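Local coordinates for protein alginase (Pseudoalteromonas, PDB 4Q8K) that cleaves alginate as a polysaccharide lyase of family 18, probably by beta-elimination, and carries a bound calcium ion, at residues 324-328 with 329-333; 342-345 with 346-350. All blocks are in the same frame, centred on the assembly; numbering follows the deposited sequence.

Interaction 1. Residues 324-328 with 329-333. With SO4 (sulfate ion), chain C.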
ATOM      1  N   GLN A 324       6.048  -5.269  -4.867  1.00 18.58           N
ATOM      2  CA  GLN A 324       7.095  -4.559  -5.584  1.00 21.38           C
ATOM      3  C   GLN A 324       8.114  -5.540  -6.152  1.00 22.73           C
ATOM      4  O   GLN A 324       8.609  -6.402  -5.433  1.00 23.37           O
ATOM      5  CB  GLN A 324       7.809  -3.592  -4.633  1.00 20.91           C
ATOM      6  CG  GLN A 324       6.876  -2.573  -3.965  1.00 20.76           C
ATOM      7  CD  GLN A 324       6.230  -1.631  -4.974  1.00 24.67           C
ATOM      8  OE1 GLN A 324       5.016  -1.678  -5.200  1.00 24.64           O
ATOM      9  NE2 GLN A 324       7.037  -0.764  -5.576  1.00 25.19           N
ATOM     10  N   SER A 325       8.423  -5.406  -7.442  1.00 22.67           N
ATOM     11  CA  SER A 325       9.401  -6.296  -8.068  1.00 24.56           C
ATOM     12  C   SER A 325      10.793  -5.707  -7.878  1.00 22.98           C
ATOM     13  O   SER A 325      11.258  -4.921  -8.695  1.00 26.68           O
ATOM     14  CB  SER A 325       9.092  -6.487  -9.554  1.00 24.09           C
ATOM     15  OG  SER A 325       9.960  -7.452 -10.131  1.00 24.95           O
ATOM     16  N   GLN A 326      11.439  -6.081  -6.776  1.00 25.43           N
ATOM     17  CA  GLN A 326      12.705  -5.470  -6.372  1.00 25.65           C
ATOM     18  C   GLN A 326      13.550  -6.468  -5.581  1.00 26.72           C
ATOM     19  O   GLN A 326      13.034  -7.226  -4.751  1.00 24.48           O
ATOM     20  CB  GLN A 326      12.433  -4.202  -5.536  1.00 24.91           C
ATOM     21  CG  GLN A 326      13.644  -3.310  -5.296  1.00 27.56           C
ATOM     22  CD  GLN A 326      13.308  -2.121  -4.401  1.00 27.24           C
ATOM     23  OE1 GLN A 326      13.844  -1.029  -4.572  1.00 34.65           O
ATOM     24  NE2 GLN A 326      12.414  -2.335  -3.455  1.00 24.04           N
ATOM     25  N   ASP A 327      14.849  -6.489  -5.861  1.00 25.48           N
ATOM     26  CA  ASP A 327      15.774  -7.329  -5.113  1.00 27.06           C
ATOM     27  C   ASP A 327      15.912  -6.717  -3.718  1.00 25.21           C
ATOM     28  O   ASP A 327      16.165  -5.528  -3.603  1.00 26.86           O
ATOM     29  CB  ASP A 327      17.135  -7.334  -5.804  1.00 30.57           C
ATOM     30  CG  ASP A 327      18.056  -8.413  -5.272  1.00 35.39           C
ATOM     31  OD1 ASP A 327      18.433  -8.349  -4.078  1.00 31.39           O
ATOM     32  OD2 ASP A 327      18.401  -9.333  -6.056  1.00 39.54           O
ATOM     33  N   PRO A 328      15.732  -7.524  -2.660  1.00 28.12           N
ATOM     34  CA  PRO A 328      15.791  -6.957  -1.305  1.00 26.26           C
ATOM     35  C   PRO A 328      17.213  -6.621  -0.846  1.00 29.48           C
ATOM     36  O   PRO A 328      17.377  -5.783   0.041  1.00 30.60           O
ATOM     37  CB  PRO A 328      15.195  -8.069  -0.436  1.00 27.65           C
ATOM     38  CG  PRO A 328      15.499  -9.327  -1.199  1.00 30.25           C
ATOM     39  CD  PRO A 328      15.345  -8.942  -2.647  1.00 27.60           C
ATOM     40  N   TYR A 329      18.220  -7.249  -1.456  1.00 29.47           N
ATOM     41  CA  TYR A 329      19.618  -6.984  -1.125  1.00 30.50           C
ATOM     42  C   TYR A 329      20.165  -5.738  -1.805  1.00 31.31           C
ATOM     43  O   TYR A 329      20.816  -4.912  -1.168  1.00 35.22           O
ATOM     44  CB  TYR A 329      20.505  -8.180  -1.502  1.00 29.07           C
ATOM     45  CG  TYR A 329      20.245  -9.400  -0.657  1.00 28.41           C
ATOM     46  CD1 TYR A 329      20.809  -9.518   0.603  1.00 31.90           C
ATOM     47  CD2 TYR A 329      19.429 -10.426  -1.111  1.00 28.77           C
ATOM     48  CE1 TYR A 329      20.570 -10.630   1.389  1.00 31.56           C
ATOM     49  CE2 TYR A 329      19.185 -11.544  -0.327  1.00 29.24           C
ATOM     50  CZ  TYR A 329      19.762 -11.636   0.921  1.00 27.88           C
ATOM     51  OH  TYR A 329      19.531 -12.736   1.719  1.00 33.23           O
ATOM     52  N   THR A 330      19.905  -5.613  -3.102  1.00 28.14           N
ATOM     53  CA  THR A 330      20.503  -4.558  -3.915  1.00 29.70           C
ATOM     54  C   THR A 330      19.541  -3.405  -4.183  1.00 27.32           C
ATOM     55  O   THR A 330      19.945  -2.342  -4.654  1.00 29.04           O
ATOM     56  CB  THR A 330      20.958  -5.103  -5.276  1.00 34.04           C
ATOM     57  OG1 THR A 330      19.812  -5.502  -6.034  1.00 29.38           O
ATOM     58  CG2 THR A 330      21.886  -6.295  -5.092  1.00 33.96           C
ATOM     59  N   LEU A 331      18.266  -3.640  -3.955  1.00 29.50           N
ATOM     60  CA  LEU A 331      17.239  -2.663  -4.257  1.00 27.99           C
ATOM     61  C   LEU A 331      17.076  -2.384  -5.726  1.00 28.62           C
ATOM     62  O   LEU A 331      16.429  -1.445  -6.086  1.00 32.19           O
ATOM     63  CB  LEU A 331      17.528  -1.344  -3.549  1.00 29.31           C
ATOM     64  CG  LEU A 331      17.629  -1.421  -2.039  1.00 27.51           C
ATOM     65  CD1 LEU A 331      17.861  -0.049  -1.435  1.00 37.00           C
ATOM     66  CD2 LEU A 331      16.415  -2.063  -1.437  1.00 29.78           C
ATOM     67  N   ASP A 332      17.687  -3.196  -6.566  1.00 32.07           N
ATOM     68  CA  ASP A 332      17.469  -3.055  -7.985  1.00 34.66           C
ATOM     69  C   ASP A 332      16.085  -3.529  -8.362  1.00 30.51           C
ATOM     70  O   ASP A 332      15.601  -4.489  -7.855  1.00 31.65           O
ATOM     71  CB  ASP A 332      18.486  -3.836  -8.769  1.00 38.09           C
ATOM     72  CG  ASP A 332      19.730  -3.065  -9.017  1.00 42.25           C
ATOM     73  OD1 ASP A 332      19.800  -1.838  -8.764  1.00 51.46           O
ATOM     74  OD2 ASP A 332      20.658  -3.704  -9.469  1.00 45.97           O
ATOM     75  N   LYS A 333      15.475  -2.818  -9.269  1.00 29.36           N
ATOM     76  CA  LYS A 333      14.184  -3.225  -9.729  1.00 30.18           C
ATOM     77  C   LYS A 333      14.322  -4.439 -10.633  1.00 28.62           C
ATOM     78  O   LYS A 333      15.319  -4.654 -11.252  1.00 33.23           O
ATOM     79  CB  LYS A 333      13.502  -2.085 -10.449  1.00 34.37           C
ATOM     80  CG  LYS A 333      13.465  -0.782  -9.679  1.00 35.26           C
ATOM     81  CD  LYS A 333      12.223  -0.669  -8.840  1.00 39.63           C
ATOM     82  CE  LYS A 333      12.550  -0.115  -7.460  1.00 40.41           C
ATOM     83  NZ  LYS A 333      11.454  -0.231  -6.458  1.00 45.46           N
TER
HETATM   84  S   SO4 C 502      10.997   2.884  -3.191  1.00 36.85           S
HETATM   85  O1  SO4 C 502      11.129   1.936  -2.103  1.00 28.27           O
HETATM   86  O2  SO4 C 502      11.806   2.470  -4.333  1.00 41.59           O
HETATM   87  O3  SO4 C 502       9.579   2.906  -3.563  1.00 38.14           O
HETATM   88  O4  SO4 C 502      11.409   4.219  -2.756  1.00 35.29           O
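D327 and D332 join the two arms of a tight chain reversal, D327 N giving a nearly straight bond (166°) to D332 O at 2.9 Å. Within it, L331 N bonds back to D327 O at 2.8 Å. The carboxylate of D327 organises the bend in between. With CG anti to the backbone N (chi1 -167°), D327 OD1 reaches over the turn and accepts two amides: Y329 N at 2.9 Å, as in an Asx turn, and T330 N at 3.3 Å, the latter from above the carboxylate plane. OD1 also lies at the edge of the Y329 ring, whose hydroxyl is bonded to N254. T330 adds an ST turn, in which T330 OG1 accepts D332 N at 3.2 Å. On the next residue back from D327, Q326 runs extended, and its CG rests 3.4 Å from D332 O. K333 bends back across this chain, and its NZ makes a weak bond to sulfate O2 at 3.5 Å; K221 and Y239 also bond to this ion, which probably comes from the crystallisation liquor. The bend continues from strand 321-324: Q324 packs on strand 221-228, S325 lies against F343, C346 and F347 of helix 340-349, P328 is backbone-bonded to D244, and the side chain of P328 lies about 8 Å from the calcium ion.

Interaction 2. Residues 342-345 with 346-350; sequences SFKN and CFEDL
S342 starts a run of alpha-helical i to i+4 contacts within helix 340-349, its carbonyl oxygen accepting C346 N at 2.9 Å. S342 O also lies 3.2 Å from C346 SG, which is committed to the disulfide with C334. S342 OG, bonded to N339 O and E336 N, stands over the centre of one face of the F343 ring. F343 then takes F347 N on its carbonyl oxygen in a nearly straight bond. F347 has CG anti to its carbonyl carbon (chi1 -67°), which turns the ring back along the helix: CD2 comes to 3.1 Å from F343 O, and CE2 to 4.1 Å from F343 CB. Beyond the helix this ring meets W187 at about 45° and touches S325, so an alanine here would probably open a gap between the helix and strand 186-193, leaving W187 and F343 with less to pack against. One residue on from F343, the side chain of K344 touches W187 too, while its amine goes to E348. The chain is extended until the last torsion (-86°) swings K344 NZ toward E348, making a salt bridge to OE1 at 2.9 Å from above the carboxylate plane, on an exposed side of the helix. N345 closes the series: its carbonyl oxygen receives D349 N at 3.0 Å, and the carboxylate carbon CG of D349 lies 3.3 Å from that same oxygen.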
ATOM      1  N   SER A 342       7.189 -10.753 -17.208  1.00 25.87           N
ATOM      2  CA  SER A 342       8.450 -10.336 -16.599  1.00 28.67           C
ATOM      3  C   SER A 342       8.350 -10.343 -15.068  1.00 29.63           C
ATOM      4  O   SER A 342       9.283 -10.758 -14.377  1.00 28.48           O
ATOM      5  CB  SER A 342       8.933  -8.979 -17.120  1.00 27.73           C
ATOM      6  OG  SER A 342       8.188  -7.901 -16.572  1.00 25.02           O
ATOM      7  N   PHE A 343       7.213  -9.903 -14.536  1.00 28.28           N
ATOM      8  CA  PHE A 343       7.040  -9.874 -13.086  1.00 22.70           C
ATOM      9  C   PHE A 343       6.823 -11.269 -12.529  1.00 24.30           C
ATOM     10  O   PHE A 343       7.294 -11.606 -11.445  1.00 24.62           O
ATOM     11  CB  PHE A 343       5.896  -8.922 -12.697  1.00 23.93           C
ATOM     12  CG  PHE A 343       6.134  -7.509 -13.130  1.00 24.70           C
ATOM     13  CD1 PHE A 343       7.328  -6.873 -12.822  1.00 24.44           C
ATOM     14  CD2 PHE A 343       5.189  -6.828 -13.883  1.00 25.48           C
ATOM     15  CE1 PHE A 343       7.573  -5.583 -13.230  1.00 26.23           C
ATOM     16  CE2 PHE A 343       5.424  -5.539 -14.300  1.00 25.92           C
ATOM     17  CZ  PHE A 343       6.619  -4.907 -13.970  1.00 29.46           C
ATOM     18  N   LYS A 344       6.124 -12.075 -13.288  1.00 25.08           N
ATOM     19  CA  LYS A 344       6.042 -13.466 -12.981  1.00 23.68           C
ATOM     20  C   LYS A 344       7.401 -14.065 -12.698  1.00 25.81           C
ATOM     21  O   LYS A 344       7.586 -14.713 -11.735  1.00 26.23           O
ATOM     22  CB  LYS A 344       5.431 -14.217 -14.149  1.00 24.74           C
ATOM     23  CG  LYS A 344       5.219 -15.664 -13.834  1.00 32.16           C
ATOM     24  CD  LYS A 344       4.696 -16.448 -15.020  1.00 32.10           C
ATOM     25  CE  LYS A 344       4.404 -17.854 -14.595  1.00 38.33           C
ATOM     26  NZ  LYS A 344       5.651 -18.600 -14.708  1.00 46.25           N
ATOM     27  N   ASN A 345       8.309 -13.880 -13.615  1.00 26.32           N
ATOM     28  CA  ASN A 345       9.649 -14.438 -13.503  1.00 28.26           C
ATOM     29  C   ASN A 345      10.423 -13.797 -12.368  1.00 27.02           C
ATOM     30  O   ASN A 345      11.138 -14.477 -11.638  1.00 28.62           O
ATOM     31  CB  ASN A 345      10.418 -14.285 -14.810  1.00 28.20           C
ATOM     32  CG  ASN A 345       9.894 -15.202 -15.903  1.00 31.12           C
ATOM     33  OD1 ASN A 345       9.093 -16.098 -15.646  1.00 34.96           O
ATOM     34  ND2 ASN A 345      10.340 -14.977 -17.126  1.00 34.42           N
ATOM     35  N   CYS A 346      10.266 -12.485 -12.210  1.00 23.97           N
ATOM     36  CA  CYS A 346      10.917 -11.798 -11.099  1.00 25.88           C
ATOM     37  C   CYS A 346      10.516 -12.388  -9.746  1.00 26.49           C
ATOM     38  O   CYS A 346      11.373 -12.707  -8.925  1.00 25.59           O
ATOM     39  CB  CYS A 346      10.587 -10.313 -11.144  1.00 23.90           C
ATOM     40  SG  CYS A 346      11.425  -9.433 -12.448  1.00 26.21           S
ATOM     41  N   PHE A 347       9.216 -12.534  -9.508  1.00 25.15           N
ATOM     42  CA  PHE A 347       8.756 -13.028  -8.216  1.00 25.01           C
ATOM     43  C   PHE A 347       9.182 -14.471  -7.981  1.00 24.53           C
ATOM     44  O   PHE A 347       9.454 -14.867  -6.850  1.00 25.75           O
ATOM     45  CB  PHE A 347       7.248 -12.815  -8.030  1.00 23.49           C
ATOM     46  CG  PHE A 347       6.863 -11.363  -7.925  1.00 23.37           C
ATOM     47  CD1 PHE A 347       7.502 -10.535  -7.012  1.00 20.47           C
ATOM     48  CD2 PHE A 347       5.890 -10.820  -8.756  1.00 23.15           C
ATOM     49  CE1 PHE A 347       7.163  -9.193  -6.918  1.00 23.71           C
ATOM     50  CE2 PHE A 347       5.546  -9.489  -8.671  1.00 23.29           C
ATOM     51  CZ  PHE A 347       6.179  -8.670  -7.746  1.00 22.64           C
ATOM     52  N   GLU A 348       9.263 -15.256  -9.050  1.00 23.40           N
ATOM     53  CA  GLU A 348       9.778 -16.609  -8.923  1.00 26.16           C
ATOM     54  C   GLU A 348      11.229 -16.585  -8.452  1.00 24.61           C
ATOM     55  O   GLU A 348      11.587 -17.271  -7.495  1.00 26.55           O
ATOM     56  CB  GLU A 348       9.643 -17.355 -10.252  1.00 24.37           C
ATOM     57  CG  GLU A 348       8.225 -17.806 -10.531  1.00 25.33           C
ATOM     58  CD  GLU A 348       8.087 -18.471 -11.892  1.00 34.29           C
ATOM     59  OE1 GLU A 348       7.011 -19.040 -12.164  1.00 33.07           O
ATOM     60  OE2 GLU A 348       9.059 -18.421 -12.677  1.00 33.27           O
ATOM     61  N   ASP A 349      12.047 -15.781  -9.120  1.00 25.94           N
ATOM     62  CA  ASP A 349      13.478 -15.710  -8.840  1.00 26.34           C
ATOM     63  C   ASP A 349      13.739 -15.077  -7.475  1.00 30.66           C
ATOM     64  O   ASP A 349      14.705 -15.431  -6.792  1.00 27.33           O
ATOM     65  CB  ASP A 349      14.200 -14.921  -9.937  1.00 27.85           C
ATOM     66  CG  ASP A 349      14.209 -15.650 -11.285  1.00 28.04           C
ATOM     67  OD1 ASP A 349      13.700 -16.782 -11.367  1.00 28.48           O
ATOM     68  OD2 ASP A 349      14.753 -15.080 -12.253  1.00 31.52           O
ATOM     69  N   LEU A 350      12.865 -14.150  -7.083  1.00 26.89           N
ATOM     70  CA  LEU A 350      12.981 -13.480  -5.786  1.00 25.49           C
ATOM     71  C   LEU A 350      12.516 -14.370  -4.650  1.00 24.51           C
ATOM     72  O   LEU A 350      12.637 -14.004  -3.478  1.00 24.38           O
ATOM     73  CB  LEU A 350      12.161 -12.187  -5.771  1.00 24.46           C
ATOM     74  CG  LEU A 350      12.658 -11.059  -6.666  1.00 24.89           C
ATOM     75  CD1 LEU A 350      11.528 -10.072  -6.925  1.00 27.73           C
ATOM     76  CD2 LEU A 350      13.870 -10.373  -6.048  1.00 27.98           C
TER

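How the interactions relate
Interaction 1 comes first along the chain: leaving strand 321-324, the polypeptide doubles back and is closed between 327 and 332 before interaction 2 begins. The two are in series, neither nesting nor crossing, and interaction 2 winds up helix 340-349 without closing a loop. The C334-C346 disulfide ties the residue after 329-333 to the helix of interaction 2, enclosing the chain that leads into it. Direct packing joins the two contacts: S325 OG, hydrogen-bonded to C334 O, lies 3.1 Å from C346 CB, and L350 CD2 approaches Q326 O at 3.5 Å. Together they place the helix against strands 186-193 and 321-324 of one antiparallel sheet.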